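Long-range contacts in UTP-glucose-1-phosphate uridylyltransferase 2 (Trypanosoma brucei, PDB 3GUE), which probably catalyses the reaction of alpha-D-glucose 1-phosphate with UTP to give UDP-glucose and diphosphate, and is seen here with UDP-glucose bound: residues K50-V55 and A296-F301; E56-L61 and S362-V367; S252-G257 and S291-A296. One frame throughout, in Å; residues are numbered along the deposited sequence.

Contact 1 of 3, residues K50-V55 and A296-F301; sequences KSISPV and AKHCFF. Unlike the reference sequence in segment 50-55: Ser-53 (reference Phe). With UPG (uridine-5'-diphosphate-glucose), chain C; SO4 (sulfate ion), chain G.
No direct hydrogen bond joins residues 50-55 to residues 296-301; two waters and van der Waals contacts do the work. Water 1 accepts from Val-55 N and pairs with His-298 ND1 at 2.7 Å, lying in the plane of the imidazole at its edge. Water 2 donates to Val-55 O and to Lys-297 O, each O 2.6 Å from the water. It also accepts a weak bond from Cys-299 N. Water 1 thus links a backbone N to the imidazole, and water 2 links the two backbones.

Van der Waals contacts add to this. Pro-54 CB sits 3.4 Å from Lys-297 O. Val-55 O meets the edge of the Phe-300 ring, 3.1 Å from Phe-300 CE2. The apolar contact is that of Val-55 CG1, anti to the backbone N (chi1 178°), with Phe-300 CD2 at 3.7 Å. The two side chains cross at about a right angle. Cys-299 SG lies over one face of the Phe-300 ring, toward its rim.

In the GT-A-type fold, strand 300-309 belongs to the central mixed sheet, while the short, weakly bonded strand at about 53-54 lies at the edge of a small antiparallel sheet. Phe-301, next along strand 300-309, places CE2 3.5 Å from O4' of the UDP-glucose.

Glu-49 forms a salt bridge with Lys-297 NZ and a hydrogen bond with His-298 NE2. The extended Lys-297 chain also brings NZ 3.0 Å from sulfate O3, a hydrogen bond to an ion probably from the crystallisation liquor.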
loop_
_atom_site.group_PDB
_atom_site.type_symbol
_atom_site.label_atom_id
_atom_site.label_comp_id
_atom_site.label_asym_id
_atom_site.label_seq_id
_atom_site.Cartn_x
_atom_site.Cartn_y
_atom_site.Cartn_z
ATOM N N LYS A 50 -0.765 17.958 -17.489
ATOM C CA LYS A 50 -1.098 19.345 -17.771
ATOM C C LYS A 50 -2.178 19.938 -16.838
ATOM O O LYS A 50 -2.455 21.166 -16.879
ATOM C CB LYS A 50 -1.430 19.506 -19.250
ATOM C CG LYS A 50 -0.174 19.507 -20.123
ATOM C CD LYS A 50 -0.440 20.014 -21.535
ATOM C CE LYS A 50 0.765 19.789 -22.443
ATOM N NZ LYS A 50 0.482 20.142 -23.900
ATOM N N SER A 51 -2.713 19.075 -15.962
ATOM C CA SER A 51 -3.770 19.436 -15.001
ATOM C C SER A 51 -3.210 19.768 -13.622
ATOM O O SER A 51 -3.940 20.218 -12.721
ATOM C CB SER A 51 -4.820 18.308 -14.892
ATOM O OG SER A 51 -4.317 17.189 -14.167
ATOM N N ILE A 52 -1.912 19.537 -13.457
ATOM C CA ILE A 52 -1.281 19.690 -12.165
ATOM C C ILE A 52 0.061 20.396 -12.259
ATOM O O ILE A 52 0.661 20.518 -13.341
ATOM C CB ILE A 52 -1.086 18.325 -11.463
ATOM C CG1 ILE A 52 -0.396 17.336 -12.413
ATOM C CG2 ILE A 52 -2.435 17.812 -10.941
ATOM C CD1 ILE A 52 0.301 16.207 -11.729
ATOM N N SER A 53 0.507 20.851 -11.099
ATOM C CA SER A 53 1.772 21.540 -10.922
ATOM C C SER A 53 2.544 20.761 -9.867
ATOM O O SER A 53 1.927 20.166 -8.982
ATOM C CB SER A 53 1.513 22.948 -10.419
ATOM O OG SER A 53 0.932 23.707 -11.455
ATOM N N PRO A 54 3.886 20.740 -9.959
ATOM C CA PRO A 54 4.672 20.048 -8.930
ATOM C C PRO A 54 4.683 20.738 -7.549
ATOM O O PRO A 54 4.633 21.957 -7.456
ATOM C CB PRO A 54 6.081 20.005 -9.531
ATOM C CG PRO A 54 6.119 21.153 -10.480
ATOM C CD PRO A 54 4.740 21.313 -11.019
ATOM N N VAL A 55 4.725 19.931 -6.500
ATOM C CA VAL A 55 4.984 20.407 -5.142
ATOM C C VAL A 55 6.498 20.572 -4.933
ATOM O O VAL A 55 7.240 19.582 -4.833
ATOM C CB VAL A 55 4.410 19.440 -4.074
ATOM C CG1 VAL A 55 4.732 19.946 -2.663
ATOM C CG2 VAL A 55 2.932 19.256 -4.244
ATOM N N ALA A 296 12.614 13.949 -9.720
ATOM C CA ALA A 296 13.133 15.271 -9.390
ATOM C C ALA A 296 12.013 16.310 -9.461
ATOM O O ALA A 296 11.979 17.228 -8.656
ATOM C CB ALA A 296 14.267 15.636 -10.327
ATOM N N LYS A 297 11.105 16.140 -10.433
ATOM C CA LYS A 297 9.921 16.994 -10.573
ATOM C C LYS A 297 8.839 16.674 -9.534
ATOM O O LYS A 297 8.319 17.569 -8.846
ATOM C CB LYS A 297 9.351 16.866 -11.991
ATOM C CG LYS A 297 8.418 17.993 -12.396
ATOM C CD LYS A 297 7.515 17.570 -13.532
ATOM C CE LYS A 297 6.807 18.772 -14.129
ATOM N NZ LYS A 297 6.169 18.455 -15.443
ATOM N N HIS A 298 8.492 15.386 -9.442
ATOM C CA HIS A 298 7.499 14.903 -8.513
ATOM C C HIS A 298 8.227 14.094 -7.436
ATOM O O HIS A 298 8.250 12.866 -7.471
ATOM C CB HIS A 298 6.448 14.079 -9.263
ATOM C CG HIS A 298 5.733 14.864 -10.319
ATOM N ND1 HIS A 298 4.912 15.932 -10.025
ATOM C CD2 HIS A 298 5.757 14.770 -11.667
ATOM C CE1 HIS A 298 4.416 16.422 -11.144
ATOM N NE2 HIS A 298 4.924 15.744 -12.156
ATOM N N CYS A 299 8.822 14.841 -6.502
ATOM C CA CYS A 299 9.793 14.375 -5.504
ATOM C C CYS A 299 9.234 14.025 -4.136
ATOM O O CYS A 299 9.977 13.556 -3.257
ATOM C CB CYS A 299 10.871 15.456 -5.305
ATOM S SG CYS A 299 10.252 17.109 -4.917
ATOM N N PHE A 300 7.942 14.271 -3.940
ATOM C CA PHE A 300 7.292 13.935 -2.674
ATOM C C PHE A 300 6.334 12.746 -2.818
ATOM O O PHE A 300 5.252 12.849 -3.400
ATOM C CB PHE A 300 6.622 15.163 -2.058
ATOM C CG PHE A 300 7.580 16.277 -1.750
ATOM C CD1 PHE A 300 8.620 16.093 -0.842
ATOM C CD2 PHE A 300 7.460 17.502 -2.389
ATOM C CE1 PHE A 300 9.517 17.115 -0.577
ATOM C CE2 PHE A 300 8.346 18.565 -2.101
ATOM C CZ PHE A 300 9.377 18.364 -1.201
ATOM N N PHE A 301 6.770 11.605 -2.288
ATOM C CA PHE A 301 6.098 10.321 -2.518
ATOM C C PHE A 301 5.336 9.914 -1.263
ATOM O O PHE A 301 5.910 9.827 -0.192
ATOM C CB PHE A 301 7.149 9.243 -2.884
ATOM C CG PHE A 301 6.610 8.096 -3.707
ATOM C CD1 PHE A 301 6.346 8.250 -5.071
ATOM C CD2 PHE A 301 6.408 6.852 -3.133
ATOM C CE1 PHE A 301 5.869 7.186 -5.817
ATOM C CE2 PHE A 301 5.930 5.787 -3.882
ATOM C CZ PHE A 301 5.667 5.941 -5.216
HETATM N N1 UPG C . -5.383 -2.680 0.409
HETATM C C2 UPG C . -6.584 -2.832 1.131
HETATM N N3 UPG C . -7.766 -2.785 0.413
HETATM C C4 UPG C . -7.815 -2.596 -0.948
HETATM C C5 UPG C . -6.628 -2.423 -1.670
HETATM C C6 UPG C . -5.407 -2.459 -1.004
HETATM O O2 UPG C . -6.652 -3.034 2.353
HETATM O O4 UPG C . -8.930 -2.587 -1.486
HETATM C C1C UPG C . -4.074 -2.718 1.137
HETATM C C2C UPG C . -2.924 -3.584 0.616
HETATM O O2C UPG C . -3.083 -4.948 1.031
HETATM C C3C UPG C . -1.752 -2.928 1.343
HETATM C C4C UPG C . -2.118 -1.453 1.286
HETATM O O4C UPG C . -3.554 -1.378 1.081
HETATM O O3C UPG C . -1.767 -3.337 2.710
HETATM C C5C UPG C . -1.431 -0.734 0.079
HETATM O O5C UPG C . -1.900 -1.155 -1.174
HETATM P PA UPG C . -0.887 -1.369 -2.412
HETATM O O1A UPG C . 0.237 -2.171 -1.852
HETATM O O2A UPG C . -1.584 -1.842 -3.613
HETATM O O3A UPG C . -0.325 0.160 -2.648
HETATM P PB UPG C . -0.950 1.304 -3.622
HETATM O O1B UPG C . -2.379 1.452 -3.295
HETATM O O2B UPG C . -0.531 1.091 -5.042
HETATM O O3B UPG C . -0.067 2.549 -3.124
HETATM C "C1'" UPG C . -0.235 3.032 -1.740
HETATM C "C2'" UPG C . -0.683 4.486 -1.779
HETATM C "C3'" UPG C . 0.366 5.270 -2.558
HETATM C "C4'" UPG C . 1.716 5.152 -1.832
HETATM C "C5'" UPG C . 2.117 3.663 -1.682
HETATM C "C6'" UPG C . 3.260 3.517 -0.711
HETATM O "O2'" UPG C . -1.961 4.622 -2.428
HETATM O "O3'" UPG C . -0.069 6.611 -2.702
HETATM O "O4'" UPG C . 2.727 5.856 -2.538
HETATM O "O5'" UPG C . 1.051 2.851 -1.117
HETATM O "O6'" UPG C . 3.852 2.227 -0.872
HETATM S S SO4 G . 8.907 16.135 -17.686
HETATM O O1 SO4 G . 8.765 15.949 -19.138
HETATM O O2 SO4 G . 9.759 17.299 -17.431
HETATM O O3 SO4 G . 7.582 16.338 -17.095
HETATM O O4 SO4 G . 9.476 14.914 -17.119
HETATM O O HOH W 1 4.526 17.060 -7.598
HETATM O O HOH W 2 6.884 17.743 -6.629
#

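Contact 2 of 3, residues E56-L61 and S362-V367; sequences ESLPFL and SEAVVV
The outer strand 362-366 of the central mixed sheet, in the GT-A-type fold, is met here by the loop that leads into helix 61-64. A beta bridge pairs Phe-60 with Val-366. The bridge is a single one; Phe-60 is the N-cap residue, and the helix begins at Leu-61.

Two backbone hydrogen bonds make the bridge, and both use Val-366. Its N donates to Pro-59 O at 2.8 Å, nearly straight (165° at the hydrogen) and in the carbonyl plane. Its O accepts from Leu-61 N at 3.1 Å, with the donor nearly along the C=O axis. Val-365 CA adds a CA-H...O contact to Pro-59 O at 3.5 Å. Val-365 CG1 lies 3.4 Å from Pro-59 O.

Along its other edge, strand 362-366 is continued by strand 242-248, through backbone bonds to Glu-363, Val-365 and Val-367.

Side chains pack in two groups. One is Leu-58 with Val-366 and Ala-364. Leu-58 crosses Val-366 at about a right angle, with Leu-58 CB 3.8 Å from Val-366 CG2. Leu-58 CD1 also lies near Ala-364 CB, and Phe-300 of strand 300-309 touches both Leu-58 and Val-366. The other is Leu-61 with Val-365 and Val-367. Leu-61 CG is anti to the backbone N (chi1 -160°), and this brings Leu-61 CD1 4.0 Å from Val-367 CG1.

Phe-60 and Val-366 run side by side and point the same way. The ring lies flat against the valine in a CH-pi contact. Val-366 CB stands 3.9 Å from the centroid of the Phe-60 ring, only 2° off the normal. Val-366 CG1 is near Phe-60 CE1, and Val-366 CG2 is 4.0 Å from Phe-60 CE2.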
loop_
_atom_site.group_PDB
_atom_site.type_symbol
_atom_site.label_atom_id
_atom_site.label_comp_id
_atom_site.label_asym_id
_atom_site.label_seq_id
_atom_site.Cartn_x
_atom_site.Cartn_y
_atom_site.Cartn_z
ATOM N N GLU A 56 6.924 21.824 -4.816
ATOM C CA GLU A 56 8.337 22.200 -4.805
ATOM C C GLU A 56 8.965 22.184 -3.418
ATOM O O GLU A 56 10.193 22.046 -3.267
ATOM C CB GLU A 56 8.498 23.586 -5.450
ATOM C CG GLU A 56 8.038 24.787 -4.602
ATOM C CD GLU A 56 6.574 25.221 -4.812
ATOM O OE1 GLU A 56 5.660 24.362 -5.006
ATOM O OE2 GLU A 56 6.346 26.457 -4.752
ATOM N N SER A 57 8.128 22.329 -2.397
ATOM C CA SER A 57 8.622 22.364 -1.041
ATOM C C SER A 57 7.568 21.830 -0.086
ATOM O O SER A 57 6.367 21.872 -0.415
ATOM C CB SER A 57 9.084 23.778 -0.663
ATOM O OG SER A 57 7.998 24.660 -0.500
ATOM N N LEU A 58 8.043 21.272 1.040
ATOM C CA LEU A 58 7.199 20.818 2.164
ATOM C C LEU A 58 7.919 20.888 3.529
ATOM O O LEU A 58 9.140 20.800 3.585
ATOM C CB LEU A 58 6.715 19.376 1.946
ATOM C CG LEU A 58 5.640 18.996 0.934
ATOM C CD1 LEU A 58 5.543 17.458 0.854
ATOM C CD2 LEU A 58 4.282 19.609 1.290
ATOM N N PRO A 59 7.158 20.999 4.632
ATOM C CA PRO A 59 7.763 20.994 5.960
ATOM C C PRO A 59 8.364 19.638 6.259
ATOM O O PRO A 59 7.817 18.622 5.853
ATOM C CB PRO A 59 6.570 21.204 6.907
ATOM C CG PRO A 59 5.484 21.742 6.057
ATOM C CD PRO A 59 5.692 21.116 4.711
ATOM N N PHE A 60 9.490 19.655 6.958
ATOM C CA PHE A 60 10.198 18.464 7.359
ATOM C C PHE A 60 9.875 18.199 8.806
ATOM O O PHE A 60 9.645 19.131 9.573
ATOM C CB PHE A 60 11.722 18.678 7.157
ATOM C CG PHE A 60 12.191 18.364 5.759
ATOM C CD1 PHE A 60 13.054 17.289 5.522
ATOM C CD2 PHE A 60 11.744 19.116 4.675
ATOM C CE1 PHE A 60 13.468 16.984 4.224
ATOM C CE2 PHE A 60 12.142 18.819 3.378
ATOM C CZ PHE A 60 13.014 17.749 3.150
ATOM N N LEU A 61 9.879 16.923 9.180
ATOM C CA LEU A 61 9.572 16.473 10.542
ATOM C C LEU A 61 10.463 17.066 11.648
ATOM O O LEU A 61 9.962 17.426 12.734
ATOM C CB LEU A 61 9.643 14.955 10.573
ATOM C CG LEU A 61 8.969 14.151 11.658
ATOM C CD1 LEU A 61 7.486 14.115 11.461
ATOM C CD2 LEU A 61 9.562 12.760 11.537
ATOM N N SER A 362 -5.679 19.886 6.338
ATOM C CA SER A 362 -4.857 18.752 6.006
ATOM C C SER A 362 -3.435 19.209 5.689
ATOM O O SER A 362 -3.217 20.348 5.286
ATOM C CB SER A 362 -5.487 17.927 4.872
ATOM O OG SER A 362 -5.256 18.520 3.619
ATOM N N GLU A 363 -2.464 18.331 5.895
ATOM C CA GLU A 363 -1.072 18.661 5.642
ATOM C C GLU A 363 -0.307 17.416 5.217
ATOM O O GLU A 363 -0.695 16.284 5.550
ATOM C CB GLU A 363 -0.432 19.255 6.901
ATOM C CG GLU A 363 -0.793 20.740 7.192
ATOM C CD GLU A 363 0.146 21.421 8.184
ATOM O OE1 GLU A 363 1.183 20.834 8.522
ATOM O OE2 GLU A 363 -0.150 22.553 8.619
ATOM N N ALA A 364 0.779 17.635 4.478
ATOM C CA ALA A 364 1.752 16.599 4.215
ATOM C C ALA A 364 3.101 17.053 4.800
ATOM O O ALA A 364 3.470 18.232 4.696
ATOM C CB ALA A 364 1.863 16.364 2.733
ATOM N N VAL A 365 3.835 16.122 5.408
ATOM C CA VAL A 365 5.158 16.411 6.006
ATOM C C VAL A 365 6.204 15.423 5.514
ATOM O O VAL A 365 5.924 14.215 5.431
ATOM C CB VAL A 365 5.081 16.303 7.558
ATOM C CG1 VAL A 365 6.425 16.737 8.248
ATOM C CG2 VAL A 365 3.904 17.074 8.090
ATOM N N VAL A 366 7.418 15.894 5.220
ATOM C CA VAL A 366 8.480 14.962 4.801
ATOM C C VAL A 366 9.114 14.221 5.981
ATOM O O VAL A 366 9.597 14.849 6.925
ATOM C CB VAL A 366 9.592 15.622 3.923
ATOM C CG1 VAL A 366 10.462 14.527 3.306
ATOM C CG2 VAL A 366 8.988 16.480 2.834
ATOM N N VAL A 367 9.095 12.888 5.934
ATOM C CA VAL A 367 9.607 12.076 7.036
ATOM C C VAL A 367 10.854 11.334 6.544
ATOM O O VAL A 367 11.060 11.191 5.319
ATOM C CB VAL A 367 8.516 11.122 7.675
ATOM C CG1 VAL A 367 7.295 11.924 8.159
ATOM C CG2 VAL A 367 8.097 9.947 6.721
#

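Contact 3 of 3, residues S252-G257 and S291-A296. With UPG (uridine-5'-diphosphate-glucose), chain C; SO4 (sulfate ion), chain G.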
loop_
_atom_site.group_PDB
_atom_site.type_symbol
_atom_site.label_atom_id
_atom_site.label_comp_id
_atom_site.label_asym_id
_atom_site.label_seq_id
_atom_site.Cartn_x
_atom_site.Cartn_y
_atom_site.Cartn_z
ATOM N N SER A 252 13.894 3.973 -6.586
ATOM C CA SER A 252 13.046 2.807 -6.298
ATOM C C SER A 252 11.526 3.104 -6.178
ATOM O O SER A 252 10.710 2.184 -6.169
ATOM C CB SER A 252 13.555 2.081 -5.043
ATOM O OG SER A 252 13.371 2.868 -3.883
ATOM N N ASP A 253 11.123 4.370 -6.084
ATOM C CA ASP A 253 9.679 4.665 -5.890
ATOM C C ASP A 253 9.026 4.821 -7.261
ATOM O O ASP A 253 9.005 5.924 -7.823
ATOM C CB ASP A 253 9.427 5.904 -5.013
ATOM C CG ASP A 253 10.129 5.832 -3.644
ATOM O OD1 ASP A 253 9.979 4.818 -2.921
ATOM O OD2 ASP A 253 10.827 6.802 -3.295
ATOM N N LYS A 254 8.484 3.720 -7.785
ATOM C CA LYS A 254 7.968 3.687 -9.171
ATOM C C LYS A 254 6.457 3.447 -9.236
ATOM O O LYS A 254 5.768 3.868 -10.201
ATOM C CB LYS A 254 8.666 2.591 -9.942
ATOM C CG LYS A 254 10.120 2.889 -10.226
ATOM C CD LYS A 254 10.761 1.764 -10.993
ATOM C CE LYS A 254 12.230 2.061 -11.259
ATOM N NZ LYS A 254 12.491 3.475 -11.746
ATOM N N LYS A 255 5.975 2.737 -8.220
ATOM C CA LYS A 255 4.563 2.380 -8.085
ATOM C C LYS A 255 3.990 2.896 -6.752
ATOM O O LYS A 255 4.515 2.619 -5.677
ATOM C CB LYS A 255 4.387 0.837 -8.205
ATOM C CG LYS A 255 4.744 0.287 -9.624
ATOM C CD LYS A 255 4.626 -1.259 -9.676
ATOM C CE LYS A 255 3.168 -1.767 -9.707
ATOM N NZ LYS A 255 3.091 -3.272 -9.441
ATOM N N GLY A 256 2.913 3.664 -6.859
ATOM C CA GLY A 256 2.227 4.251 -5.723
ATOM C C GLY A 256 1.754 5.619 -6.168
ATOM O O GLY A 256 1.349 5.793 -7.312
ATOM N N GLY A 257 1.798 6.600 -5.270
ATOM C CA GLY A 257 1.379 7.954 -5.606
ATOM C C GLY A 257 2.311 9.076 -5.182
ATOM O O GLY A 257 2.942 8.996 -4.142
ATOM N N SER A 291 6.923 11.703 -17.177
ATOM C CA SER A 291 6.647 12.683 -16.117
ATOM C C SER A 291 6.338 12.017 -14.759
ATOM O O SER A 291 6.980 12.324 -13.748
ATOM C CB SER A 291 5.496 13.606 -16.538
ATOM O OG SER A 291 5.795 14.316 -17.726
ATOM N N PHE A 292 5.373 11.092 -14.724
ATOM C CA PHE A 292 5.030 10.438 -13.454
ATOM C C PHE A 292 6.291 9.901 -12.774
ATOM O O PHE A 292 6.359 9.887 -11.538
ATOM C CB PHE A 292 3.976 9.326 -13.638
ATOM C CG PHE A 292 3.566 8.627 -12.348
ATOM C CD1 PHE A 292 2.450 9.055 -11.643
ATOM C CD2 PHE A 292 4.283 7.508 -11.872
ATOM C CE1 PHE A 292 2.060 8.424 -10.461
ATOM C CE2 PHE A 292 3.896 6.847 -10.711
ATOM C CZ PHE A 292 2.777 7.306 -9.990
ATOM N N GLN A 293 7.274 9.494 -13.591
ATOM C CA GLN A 293 8.525 8.831 -13.126
ATOM C C GLN A 293 9.743 9.757 -13.041
ATOM O O GLN A 293 10.853 9.321 -12.740
ATOM C CB GLN A 293 8.854 7.582 -13.963
ATOM C CG GLN A 293 7.804 6.469 -13.909
ATOM C CD GLN A 293 7.787 5.713 -12.585
ATOM O OE1 GLN A 293 8.608 5.952 -11.695
ATOM N NE2 GLN A 293 6.879 4.758 -12.476
ATOM N N ASN A 294 9.524 11.041 -13.283
ATOM C CA ASN A 294 10.530 12.062 -13.019
ATOM C C ASN A 294 10.583 12.327 -11.500
ATOM O O ASN A 294 9.760 13.066 -10.983
ATOM C CB ASN A 294 10.159 13.327 -13.801
ATOM C CG ASN A 294 11.244 14.370 -13.788
ATOM O OD1 ASN A 294 12.038 14.447 -12.856
ATOM N ND2 ASN A 294 11.283 15.195 -14.835
ATOM N N ILE A 295 11.537 11.715 -10.789
ATOM C CA ILE A 295 11.560 11.793 -9.318
ATOM C C ILE A 295 12.022 13.168 -8.814
ATOM O O ILE A 295 11.817 13.505 -7.635
ATOM C CB ILE A 295 12.409 10.671 -8.659
ATOM C CG1 ILE A 295 13.916 10.865 -8.960
ATOM C CG2 ILE A 295 11.885 9.266 -9.056
ATOM C CD1 ILE A 295 14.811 9.952 -8.141
ATOM N N ALA A 296 12.614 13.949 -9.720
ATOM C CA ALA A 296 13.133 15.271 -9.390
ATOM C C ALA A 296 12.013 16.310 -9.461
ATOM O O ALA A 296 11.979 17.228 -8.656
ATOM C CB ALA A 296 14.267 15.636 -10.327
HETATM N N1 UPG C . -5.383 -2.680 0.409
HETATM C C2 UPG C . -6.584 -2.832 1.131
HETATM N N3 UPG C . -7.766 -2.785 0.413
HETATM C C4 UPG C . -7.815 -2.596 -0.948
HETATM C C5 UPG C . -6.628 -2.423 -1.670
HETATM C C6 UPG C . -5.407 -2.459 -1.004
HETATM O O2 UPG C . -6.652 -3.034 2.353
HETATM O O4 UPG C . -8.930 -2.587 -1.486
HETATM C C1C UPG C . -4.074 -2.718 1.137
HETATM C C2C UPG C . -2.924 -3.584 0.616
HETATM O O2C UPG C . -3.083 -4.948 1.031
HETATM C C3C UPG C . -1.752 -2.928 1.343
HETATM C C4C UPG C . -2.118 -1.453 1.286
HETATM O O4C UPG C . -3.554 -1.378 1.081
HETATM O O3C UPG C . -1.767 -3.337 2.710
HETATM C C5C UPG C . -1.431 -0.734 0.079
HETATM O O5C UPG C . -1.900 -1.155 -1.174
HETATM P PA UPG C . -0.887 -1.369 -2.412
HETATM O O1A UPG C . 0.237 -2.171 -1.852
HETATM O O2A UPG C . -1.584 -1.842 -3.613
HETATM O O3A UPG C . -0.325 0.160 -2.648
HETATM P PB UPG C . -0.950 1.304 -3.622
HETATM O O1B UPG C . -2.379 1.452 -3.295
HETATM O O2B UPG C . -0.531 1.091 -5.042
HETATM O O3B UPG C . -0.067 2.549 -3.124
HETATM C "C1'" UPG C . -0.235 3.032 -1.740
HETATM C "C2'" UPG C . -0.683 4.486 -1.779
HETATM C "C3'" UPG C . 0.366 5.270 -2.558
HETATM C "C4'" UPG C . 1.716 5.152 -1.832
HETATM C "C5'" UPG C . 2.117 3.663 -1.682
HETATM C "C6'" UPG C . 3.260 3.517 -0.711
HETATM O "O2'" UPG C . -1.961 4.622 -2.428
HETATM O "O3'" UPG C . -0.069 6.611 -2.702
HETATM O "O4'" UPG C . 2.727 5.856 -2.538
HETATM O "O5'" UPG C . 1.051 2.851 -1.117
HETATM O "O6'" UPG C . 3.852 2.227 -0.872
HETATM S S SO4 G . 8.907 16.135 -17.686
HETATM O O1 SO4 G . 8.765 15.949 -19.138
HETATM O O2 SO4 G . 9.759 17.299 -17.431
HETATM O O3 SO4 G . 7.582 16.338 -17.095
HETATM O O4 SO4 G . 9.476 14.914 -17.119
#
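One hydrogen bond joins residues 252-257 to residues 291-296. Gln-293 NE2 donates to Lys-254 O at 2.7 Å, on a lone pair in the carbonyl plane. It is bent, 141° at the hydrogen, and the oxygen lies 22° out of the amide plane. The Gln-293 chain folds at chi2 to bring its amide there. The same amide sets Gln-293 OE1 3.7 Å from Lys-254 CG, where the two side chains cross at about a right angle.

Two carbonyl oxygens meet the edge of the Phe-292 ring, in its plane. Gly-256 O is 3.4 Å from Phe-292 CZ, and Lys-254 O is 3.6 Å from Phe-292 CE2. Phe-292 CG is anti to the backbone N, and the end of the ring reaches residues 254 and 256. Separately, Arg-249 makes a cation-pi contact with this ring.

A sulfate, probably from the crystallisation liquor, is held by Ser-291 OG and by Asn-294 ND2, the latter 2.9 Å from sulfate O4.

Gly-256 CA lies 3.6 Å from O4' of UDP-glucose, and its backbone angles call for glycine. Gly-257 N donates to O4' of UDP-glucose at 3.0 Å, nearly straight (175°). The loop thus forms part of the sugar-binding wall of the UDP-glucose pocket.

How the contacts relate
Contacts 1 and 3 lie about 10 Å apart between centres and share Ala-296. Helix 289-292 leads from contact 3 into strand 300-309 of contact 1, and both contacts reach the UDP-glucose and the sulfate. They hold Phe-301, Gly-256 and Gly-257 of the UDP-glucose pocket. Contact 2 is farther off, its centre about 14 Å from that of contact 1 and 17 Å from that of contact 3, which it does not touch. Along the chain the segments of contacts 1 and 2 alternate, and contact 3 falls between the segments of both. Segments 50-55 and 56-61 adjoin; the run goes from the small antiparallel sheet to edge strand 362-366 of the central sheet, where contact 2 joins it.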